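Local coordinates for hypothetical protein (Geobacillus stearothermophilus, PDB 1SFS) that is of unknown function but carries a glycoside hydrolase-like domain of the Rv2525c type and is possibly a bacterial lysozyme, at residues Gly116-Phe124 / Asp232-Tyr240. Residues are numbered along the deposited sequence; the frame is centred on the assembly and turned at random.
Sequences GIPKNKLLF and DRRLLDFLY
One face of the Tyr240 ring is covered by Pro118, whose CD stands 3.4 Å from the ring centroid and only 9° off the ring normal, a CH-pi contact in which the two side chains meet almost perpendicularly. With CG anti to the backbone N (chi1 -179°), the tyrosine ring is carried onto this proline, and Gly116 O approaches it obliquely. The Phe238 ring meets Asn120 O obliquely, at 3.4 Å from its CD2, while Arg234 O lies in plane at its edge; Arg151 adds a cation-pi contact. The Phe124 ring receives Leu235 CD1 at its edge, and the same methyl touches Leu122 CD1 at 3.6 Å. Leu122 CD1 also packs on Phe238 CB, so one methyl of Leu122 touches both Leu235 and Phe238.

The carbonyls of residues 237-239 supply the polar side of the contact. Leu122 N donates to Phe238 O over 2.9 Å in a nearly straight bond (164°) lying in the carbonyl plane, and one water joins Phe238 O to Leu122 O. Lys121, bent at chi2 and extended thereafter, runs past Phe238 O and brings NZ to 2.9 Å from Leu239 O, well above that carbonyl plane. Two further waters reach Asp237 O, one from Asn120 O and one from Lys121 NZ.

The tail after strand 227-231 thus packs on the loop after helix 98-114 and on the start of strand 122-126, at the N-terminal end of the parallel strands, consistent with the beta/alpha architecture of a glycoside hydrolase-like domain. Leu239 O also accepts from Lys84. The ammonium group of Lys121 bonds to Leu239 O and weakly to Asp237 O, and its charge is probably stabilised by these carbonyls and water; that of the terminal carboxylate is probably balanced by its salt bridge to Arg79, with Lys84 a weak, long-range contributor.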
loop_
_atom_site.group_PDB
_atom_site.type_symbol
_atom_site.label_atom_id
_atom_site.label_comp_id
_atom_site.label_asym_id
_atom_site.label_seq_id
_atom_site.Cartn_x
_atom_site.Cartn_y
_atom_site.Cartn_z
ATOM N N GLY A 116 6.878 13.840 -7.806
ATOM C CA GLY A 116 6.925 13.548 -9.216
ATOM C C GLY A 116 6.329 12.198 -9.589
ATOM O O GLY A 116 6.637 11.664 -10.647
ATOM N N ILE A 117 5.434 11.650 -8.768
ATOM C CA ILE A 117 4.770 10.397 -9.134
ATOM C C ILE A 117 3.757 10.702 -10.205
ATOM O O ILE A 117 2.922 11.618 -9.996
ATOM C CB ILE A 117 4.108 9.717 -7.936
ATOM C CG1 ILE A 117 5.151 9.481 -6.858
ATOM C CG2 ILE A 117 3.379 8.466 -8.400
ATOM C CD1 ILE A 117 4.652 8.830 -5.603
ATOM N N PRO A 118 3.782 10.072 -11.365
ATOM C CA PRO A 118 2.843 10.406 -12.440
ATOM C C PRO A 118 1.397 10.007 -12.131
ATOM O O PRO A 118 1.132 9.224 -11.234
ATOM C CB PRO A 118 3.364 9.570 -13.626
ATOM C CG PRO A 118 4.498 8.795 -13.203
ATOM C CD PRO A 118 4.760 9.018 -11.751
ATOM N N LYS A 119 0.496 10.561 -12.930
ATOM C CA LYS A 119 -0.922 10.175 -12.863
ATOM C C LYS A 119 -1.145 8.716 -13.256
ATOM O O LYS A 119 -0.271 8.023 -13.818
ATOM C CB LYS A 119 -1.756 11.149 -13.748
ATOM C CG LYS A 119 -1.860 12.505 -13.038
ATOM C CD LYS A 119 -2.889 13.373 -13.744
ATOM C CE LYS A 119 -2.765 14.815 -13.326
ATOM N NZ LYS A 119 -3.928 15.692 -13.663
ATOM N N ASN A 120 -2.349 8.249 -12.959
ATOM C CA ASN A 120 -2.899 6.921 -13.088
ATOM C C ASN A 120 -2.009 5.889 -12.391
ATOM O O ASN A 120 -1.817 4.760 -12.838
ATOM C CB ASN A 120 -3.204 6.524 -14.543
ATOM C CG ASN A 120 -4.120 7.507 -15.235
ATOM O OD1 ASN A 120 -5.134 7.986 -14.722
ATOM N ND2 ASN A 120 -3.769 7.826 -16.463
ATOM N N LYS A 121 -1.487 6.277 -11.254
ATOM C CA LYS A 121 -0.743 5.456 -10.306
ATOM C C LYS A 121 -1.500 5.367 -8.995
ATOM O O LYS A 121 -2.194 6.309 -8.599
ATOM C CB LYS A 121 0.645 5.990 -10.104
ATOM C CG LYS A 121 1.511 6.111 -11.332
ATOM C CD LYS A 121 1.759 4.801 -12.025
ATOM C CE LYS A 121 2.659 4.997 -13.244
ATOM N NZ LYS A 121 2.781 3.678 -13.950
ATOM N N LEU A 122 -1.381 4.224 -8.326
ATOM C CA LEU A 122 -1.991 3.996 -7.025
ATOM C C LEU A 122 -1.304 4.727 -5.895
ATOM O O LEU A 122 -0.067 4.771 -5.833
ATOM C CB LEU A 122 -1.944 2.497 -6.720
ATOM C CG LEU A 122 -3.004 1.654 -7.416
ATOM C CD1 LEU A 122 -2.593 0.216 -7.528
ATOM C CD2 LEU A 122 -4.334 1.780 -6.683
ATOM N N LEU A 123 -2.098 5.218 -4.959
ATOM C CA LEU A 123 -1.649 5.709 -3.652
ATOM C C LEU A 123 -2.392 4.912 -2.588
ATOM O O LEU A 123 -3.640 4.921 -2.611
ATOM C CB LEU A 123 -1.900 7.195 -3.462
ATOM C CG LEU A 123 -1.385 8.125 -4.553
ATOM C CD1 LEU A 123 -1.787 9.546 -4.275
ATOM C CD2 LEU A 123 0.125 8.026 -4.742
ATOM N N PHE A 124 -1.704 4.229 -1.708
ATOM C CA PHE A 124 -2.351 3.369 -0.705
ATOM C C PHE A 124 -2.506 4.051 0.618
ATOM O O PHE A 124 -1.533 4.481 1.231
ATOM C CB PHE A 124 -1.558 2.087 -0.505
ATOM C CG PHE A 124 -1.751 1.086 -1.621
ATOM C CD1 PHE A 124 -2.669 0.061 -1.485
ATOM C CD2 PHE A 124 -1.050 1.183 -2.821
ATOM C CE1 PHE A 124 -2.915 -0.825 -2.517
ATOM C CE2 PHE A 124 -1.300 0.292 -3.852
ATOM C CZ PHE A 124 -2.213 -0.708 -3.695
ATOM N N ASP A 232 -0.613 -9.517 -7.487
ATOM C CA ASP A 232 -1.167 -9.798 -8.778
ATOM C C ASP A 232 -0.442 -8.917 -9.799
ATOM O O ASP A 232 -0.215 -7.731 -9.555
ATOM C CB ASP A 232 -2.655 -9.457 -8.728
ATOM C CG ASP A 232 -3.476 -9.819 -9.966
ATOM O OD1 ASP A 232 -3.186 -9.253 -11.026
ATOM O OD2 ASP A 232 -4.386 -10.632 -9.847
ATOM N N ARG A 233 -0.042 -9.479 -10.950
ATOM C CA ARG A 233 0.766 -8.688 -11.913
ATOM C C ARG A 233 0.051 -7.450 -12.415
ATOM O O ARG A 233 0.681 -6.484 -12.867
ATOM C CB ARG A 233 1.220 -9.604 -13.062
ATOM C CG ARG A 233 2.467 -9.120 -13.790
ATOM C CD ARG A 233 3.013 -10.071 -14.854
ATOM N NE ARG A 233 4.390 -10.509 -14.568
ATOM C CZ ARG A 233 4.834 -11.752 -14.406
ATOM N NH1 ARG A 233 4.079 -12.847 -14.483
ATOM N NH2 ARG A 233 6.113 -11.959 -14.139
ATOM N N ARG A 234 -1.421 -7.378 -12.330
ATOM C CA ARG A 234 -2.095 -6.150 -12.716
ATOM C C ARG A 234 -1.604 -4.958 -11.917
ATOM O O ARG A 234 -1.670 -3.801 -12.362
ATOM C CB ARG A 234 -3.641 -6.318 -12.609
ATOM C CG ARG A 234 -4.199 -7.214 -13.719
ATOM C CD ARG A 234 -5.665 -7.531 -13.459
ATOM N NE ARG A 234 -5.791 -8.480 -12.366
ATOM C CZ ARG A 234 -6.884 -9.113 -12.006
ATOM N NH1 ARG A 234 -8.025 -8.915 -12.671
ATOM N NH2 ARG A 234 -6.936 -9.964 -11.001
ATOM N N LEU A 235 -1.062 -5.216 -10.710
ATOM C CA LEU A 235 -0.605 -4.099 -9.891
ATOM C C LEU A 235 0.420 -3.263 -10.605
ATOM O O LEU A 235 0.475 -2.032 -10.444
ATOM C CB LEU A 235 -0.048 -4.646 -8.597
ATOM C CG LEU A 235 0.462 -3.606 -7.607
ATOM C CD1 LEU A 235 -0.688 -2.842 -6.985
ATOM C CD2 LEU A 235 1.324 -4.280 -6.526
ATOM N N LEU A 236 1.323 -3.904 -11.343
ATOM C CA LEU A 236 2.558 -3.211 -11.723
ATOM C C LEU A 236 2.340 -2.046 -12.636
ATOM O O LEU A 236 3.057 -1.056 -12.539
ATOM C CB LEU A 236 3.518 -4.222 -12.326
ATOM C CG LEU A 236 4.068 -5.324 -11.427
ATOM C CD1 LEU A 236 4.980 -6.247 -12.224
ATOM C CD2 LEU A 236 4.708 -4.700 -10.189
ATOM N N ASP A 237 1.344 -2.104 -13.491
ATOM C CA ASP A 237 1.038 -0.983 -14.386
ATOM C C ASP A 237 0.525 0.234 -13.666
ATOM O O ASP A 237 0.450 1.295 -14.284
ATOM C CB ASP A 237 -0.010 -1.419 -15.425
ATOM C CG ASP A 237 0.706 -2.096 -16.581
ATOM O OD1 ASP A 237 1.941 -2.142 -16.584
ATOM O OD2 ASP A 237 -0.030 -2.581 -17.460
ATOM N N PHE A 238 0.186 0.103 -12.390
ATOM C CA PHE A 238 -0.264 1.208 -11.567
ATOM C C PHE A 238 0.779 1.660 -10.575
ATOM O O PHE A 238 0.466 2.461 -9.691
ATOM C CB PHE A 238 -1.600 0.842 -10.914
ATOM C CG PHE A 238 -2.686 0.662 -11.944
ATOM C CD1 PHE A 238 -2.993 -0.592 -12.416
ATOM C CD2 PHE A 238 -3.342 1.748 -12.467
ATOM C CE1 PHE A 238 -3.968 -0.751 -13.378
ATOM C CE2 PHE A 238 -4.320 1.614 -13.408
ATOM C CZ PHE A 238 -4.611 0.356 -13.871
ATOM N N LEU A 239 2.003 1.178 -10.717
ATOM C CA LEU A 239 3.138 1.612 -9.909
ATOM C C LEU A 239 4.161 2.338 -10.754
ATOM O O LEU A 239 4.179 2.142 -11.971
ATOM C CB LEU A 239 3.803 0.425 -9.201
ATOM C CG LEU A 239 2.898 -0.439 -8.330
ATOM C CD1 LEU A 239 3.715 -1.483 -7.576
ATOM C CD2 LEU A 239 2.061 0.294 -7.330
ATOM N N TYR A 240 5.016 3.151 -10.160
ATOM C CA TYR A 240 6.003 3.953 -10.893
ATOM C C TYR A 240 7.398 3.332 -10.806
ATOM O O TYR A 240 7.792 3.117 -9.668
ATOM C CB TYR A 240 5.990 5.333 -10.255
ATOM C CG TYR A 240 6.912 6.344 -10.841
ATOM C CD1 TYR A 240 7.055 6.396 -12.217
ATOM C CD2 TYR A 240 7.547 7.250 -10.025
ATOM C CE1 TYR A 240 7.910 7.393 -12.695
ATOM C CE2 TYR A 240 8.385 8.234 -10.526
ATOM C CZ TYR A 240 8.561 8.283 -11.885
ATOM O OH TYR A 240 9.404 9.253 -12.426
ATOM O OXT TYR A 240 8.124 3.123 -11.847
HETATM O O HOH W 1 -1.496 3.143 -15.098
HETATM O O HOH W 2 0.705 4.127 -15.474
HETATM O O HOH W 3 1.852 4.002 -7.584
#